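Local coordinates for protein transcriptional regulator I2 (Pseudomonas fluorescens A506, PDB 4MO7) that is a TetR-family protein identified as a Crohn's disease-associated superantigen and probably binds DNA as a transcriptional regulator, at residues R53-A56 against S57-I61; E203-L206 against M207-S211. All blocks are in the same frame, centred on the assembly; numbering follows the deposited sequence.

Contact 1 of 2, residues R53-A56 against S57-I61; sequences RDLA and SAVGI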
loop_
_atom_site.group_PDB
_atom_site.type_symbol
_atom_site.label_atom_id
_atom_site.label_comp_id
_atom_site.label_asym_id
_atom_site.label_seq_id
_atom_site.Cartn_x
_atom_site.Cartn_y
_atom_site.Cartn_z
ATOM N N ARG A 53 12.286 28.042 18.335
ATOM C CA ARG A 53 13.457 28.211 19.187
ATOM C C ARG A 53 14.477 27.109 18.877
ATOM O O ARG A 53 15.650 27.407 18.595
ATOM C CB ARG A 53 13.068 28.212 20.667
ATOM C CG ARG A 53 14.273 28.311 21.590
ATOM C CD ARG A 53 13.884 28.748 22.991
ATOM N NE ARG A 53 15.055 28.984 23.831
ATOM C CZ ARG A 53 15.612 30.177 24.017
ATOM N NH1 ARG A 53 15.104 31.251 23.423
ATOM N NH2 ARG A 53 16.675 30.300 24.801
ATOM N N ASP A 54 14.007 25.854 18.902
ATOM C CA ASP A 54 14.798 24.686 18.495
ATOM C C ASP A 54 15.563 24.884 17.175
ATOM O O ASP A 54 16.759 24.600 17.112
ATOM C CB ASP A 54 13.893 23.447 18.414
ATOM C CG ASP A 54 13.377 23.016 19.763
ATOM O OD1 ASP A 54 14.008 23.390 20.774
ATOM O OD2 ASP A 54 12.361 22.281 19.815
ATOM N N LEU A 55 14.903 25.364 16.122
ATOM C CA LEU A 55 15.587 25.514 14.842
ATOM C C LEU A 55 16.659 26.593 14.913
ATOM O O LEU A 55 17.713 26.467 14.303
ATOM C CB LEU A 55 14.598 25.806 13.703
ATOM C CG LEU A 55 15.119 25.732 12.270
ATOM C CD1 LEU A 55 15.986 24.503 12.070
ATOM C CD2 LEU A 55 13.947 25.709 11.318
ATOM N N ALA A 56 16.398 27.647 15.680
ATOM C CA ALA A 56 17.305 28.769 15.716
ATOM C C ALA A 56 18.539 28.346 16.495
ATOM O O ALA A 56 19.665 28.657 16.095
ATOM C CB ALA A 56 16.626 29.978 16.358
ATOM N N SER A 57 18.349 27.618 17.588
ATOM C CA SER A 57 19.490 27.166 18.384
ATOM C C SER A 57 20.375 26.180 17.586
ATOM O O SER A 57 21.599 26.298 17.569
ATOM C CB SER A 57 19.016 26.528 19.667
ATOM O OG SER A 57 19.988 25.623 20.163
ATOM N N ALA A 58 19.750 25.203 16.933
ATOM C CA ALA A 58 20.458 24.301 16.011
ATOM C C ALA A 58 21.275 24.952 14.862
ATOM O O ALA A 58 22.310 24.384 14.447
ATOM C CB ALA A 58 19.485 23.294 15.448
ATOM N N VAL A 59 20.831 26.104 14.336
ATOM C CA VAL A 59 21.538 26.758 13.252
ATOM C C VAL A 59 22.440 27.884 13.793
ATOM O O VAL A 59 23.183 28.500 13.033
ATOM C CB VAL A 59 20.558 27.297 12.164
ATOM C CG1 VAL A 59 21.291 27.782 10.967
ATOM C CG2 VAL A 59 19.609 26.168 11.760
ATOM N N GLY A 60 22.368 28.123 15.089
ATOM C CA GLY A 60 23.159 29.167 15.713
ATOM C C GLY A 60 22.641 30.529 15.277
ATOM O O GLY A 60 23.415 31.355 14.775
ATOM N N ILE A 61 21.332 30.750 15.438
ATOM C CA ILE A 61 20.726 32.067 15.211
ATOM C C ILE A 61 19.638 32.351 16.228
ATOM O O ILE A 61 19.392 31.535 17.138
ATOM C CB ILE A 61 20.194 32.254 13.777
ATOM C CG1 ILE A 61 19.248 31.114 13.367
ATOM C CG2 ILE A 61 21.345 32.304 12.780
ATOM C CD1 ILE A 61 19.010 31.018 11.875
#
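Val-59 folds back over the carbonyl of Leu-55, one turn earlier in helix 52-59. Its CB sits 3.7 Å from Leu-55 O. With CG1 anti to the backbone N (chi1 -172°), CG2 falls beside that N and comes closer still, 3.2 Å from Leu-55 O; CG2 also meets Leu-55 CD1 at 4.0 Å. The two side chains run side by side in the same direction, and both reach Leu-34 on helix 30-45. Leu-55 O also accepts the N-H of Val-59, in a rather bent bond (139° at the hydrogen). One residue on, Ala-56 O takes a much straighter bond, 175°, from Ile-61 N at 2.8 Å, and a weak second one from Val-59 N. That Ile-61 bond and the one from Gly-60 N to Ser-57 O, with Gly-60 at positive phi, make this a Schellman motif. Ala-56 CB and Ile-61 CG1, 4.1 Å apart, supply the apolar contact that commonly spans such a cap. On the polar flank, Asp-54 OD2 forms a salt bridge to Lys-45. The helix end is thus closed by backbone bonds and by apolar contact, where the chain turns out of the first helix of what is, by family, a helix-turn-helix.

Contact 2 of 2, residues E203-L206 against M207-S211; sequences EALL and MVLKS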
loop_
_atom_site.group_PDB
_atom_site.type_symbol
_atom_site.label_atom_id
_atom_site.label_comp_id
_atom_site.label_asym_id
_atom_site.label_seq_id
_atom_site.Cartn_x
_atom_site.Cartn_y
_atom_site.Cartn_z
ATOM N N GLU A 203 13.503 -8.185 -9.948
ATOM C CA GLU A 203 12.269 -8.967 -9.906
ATOM C C GLU A 203 11.132 -8.063 -10.329
ATOM O O GLU A 203 10.285 -8.505 -11.087
ATOM C CB GLU A 203 11.981 -9.535 -8.526
ATOM C CG GLU A 203 12.808 -10.708 -8.137
ATOM C CD GLU A 203 12.456 -11.979 -8.934
ATOM O OE1 GLU A 203 11.256 -12.194 -9.308
ATOM O OE2 GLU A 203 13.415 -12.759 -9.158
ATOM N N ALA A 204 11.127 -6.795 -9.896
ATOM C CA ALA A 204 10.068 -5.874 -10.378
ATOM C C ALA A 204 10.077 -5.667 -11.879
ATOM O O ALA A 204 9.027 -5.589 -12.500
ATOM C CB ALA A 204 10.091 -4.471 -9.657
ATOM N N LEU A 205 11.270 -5.644 -12.460
ATOM C CA LEU A 205 11.408 -5.484 -13.891
ATOM C C LEU A 205 10.845 -6.697 -14.611
ATOM O O LEU A 205 10.267 -6.548 -15.662
ATOM C CB LEU A 205 12.904 -5.353 -14.251
ATOM C CG LEU A 205 13.174 -5.013 -15.704
ATOM C CD1 LEU A 205 12.784 -3.540 -15.963
ATOM C CD2 LEU A 205 14.671 -5.192 -15.956
ATOM N N LEU A 206 11.053 -7.883 -14.035
ATOM C CA LEU A 206 10.556 -9.152 -14.644
ATOM C C LEU A 206 9.063 -9.148 -14.641
ATOM O O LEU A 206 8.412 -9.610 -15.577
ATOM C CB LEU A 206 11.045 -10.362 -13.871
ATOM C CG LEU A 206 12.488 -10.833 -14.035
ATOM C CD1 LEU A 206 12.759 -11.861 -12.994
ATOM C CD2 LEU A 206 12.711 -11.440 -15.386
ATOM N N MET A 207 8.490 -8.608 -13.582
ATOM C CA MET A 207 7.039 -8.510 -13.605
ATOM C C MET A 207 6.508 -7.525 -14.644
ATOM O O MET A 207 5.602 -7.856 -15.402
ATOM C CB MET A 207 6.473 -8.153 -12.240
ATOM C CG MET A 207 4.983 -8.014 -12.318
ATOM S SD MET A 207 4.347 -7.659 -10.695
ATOM C CE MET A 207 4.813 -5.922 -10.533
ATOM N N VAL A 208 7.065 -6.320 -14.706
ATOM C CA VAL A 208 6.443 -5.307 -15.499
ATOM C C VAL A 208 6.746 -5.366 -17.019
ATOM O O VAL A 208 5.913 -4.983 -17.828
ATOM C CB VAL A 208 6.601 -3.938 -14.889
ATOM C CG1 VAL A 208 7.969 -3.459 -15.062
ATOM C CG2 VAL A 208 5.633 -2.979 -15.530
ATOM N N LEU A 209 7.887 -5.923 -17.402
ATOM C CA LEU A 209 8.262 -5.980 -18.812
ATOM C C LEU A 209 7.998 -7.397 -19.350
ATOM O O LEU A 209 8.125 -8.397 -18.601
ATOM C CB LEU A 209 9.748 -5.624 -19.000
ATOM C CG LEU A 209 10.110 -4.161 -18.674
ATOM C CD1 LEU A 209 11.461 -3.779 -19.259
ATOM C CD2 LEU A 209 9.067 -3.240 -19.255
ATOM N N LYS A 210 7.636 -7.470 -20.638
ATOM C CA LYS A 210 7.369 -8.759 -21.278
ATOM C C LYS A 210 8.676 -9.467 -21.525
ATOM O O LYS A 210 8.728 -10.698 -21.622
ATOM C CB LYS A 210 6.723 -8.572 -22.637
ATOM C CG LYS A 210 5.430 -7.811 -22.634
ATOM C CD LYS A 210 4.882 -7.766 -24.066
ATOM C CE LYS A 210 5.234 -9.044 -24.830
ATOM N NZ LYS A 210 4.586 -9.151 -26.175
ATOM N N SER A 211 9.735 -8.675 -21.641
ATOM C CA SER A 211 11.076 -9.198 -21.894
ATOM C C SER A 211 12.040 -8.173 -21.311
ATOM O O SER A 211 11.695 -6.996 -21.198
ATOM C CB SER A 211 11.263 -9.318 -23.406
ATOM O OG SER A 211 12.607 -9.615 -23.730
#
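Leu-205 and Leu-209 make the tight spot here: their CD1 methyls meet at 3.6 Å, with the two side chains crossing at a slant. Leu-205 extends anti to its own N (chi1 -173°), which swings its tip toward the following turn although its CB starts off in the other direction. Leu-209 CB in turn lies 3.5 Å from Leu-205 O, the carbonyl that accepts the N-H of Leu-209 at 3.0 Å. Around the helix, Ala-204 O is similarly hemmed in. It accepts Val-208 N at 3.0 Å, while Val-208 CG1, wedged between its own N and carbonyl carbon, lies 3.5 Å and Met-207 CB 3.6 Å from Ala-204 O. Met-207 N bonds to Glu-203 O, the first of three successive i to i+4 bonds. The helical geometry stops at Leu-209, whose psi of 148° takes the chain out of the helix. Beyond it, Lys-210 and Ser-211 are exposed and make no contact with 203-206, though the Lys-210 backbone hydrogen-bonds with that of Tyr-166. Leu-205 packs on Arg-103 and Val-106 of helix 102-110, and Val-208 on Thr-174 of helix 171-183. Ala-204 and Met-207 rest on Phe-177 of the second subunit, whose Asp-170 N bonds Glu-203 OE1, so helix 197-208 is sandwiched between its own bundle and the dimer partner.

Both contacts are the closing turns of helices, but they belong to different halves of the chain and lie on opposite sides of its centre. Contact 1 sits in the N-terminal TetR-family region, contact 2 in the C-terminal one; their centres are 48 Å apart, their nearest atoms about 37 Å, and they do not touch. The second subunit reaches 203-211 but not 53-61, in keeping with a TetR-type division between a DNA-binding end and a dimer-forming body. The bound magnesium ion lies about 11 Å from the side chain of Ala-58, too far for direct contact with it.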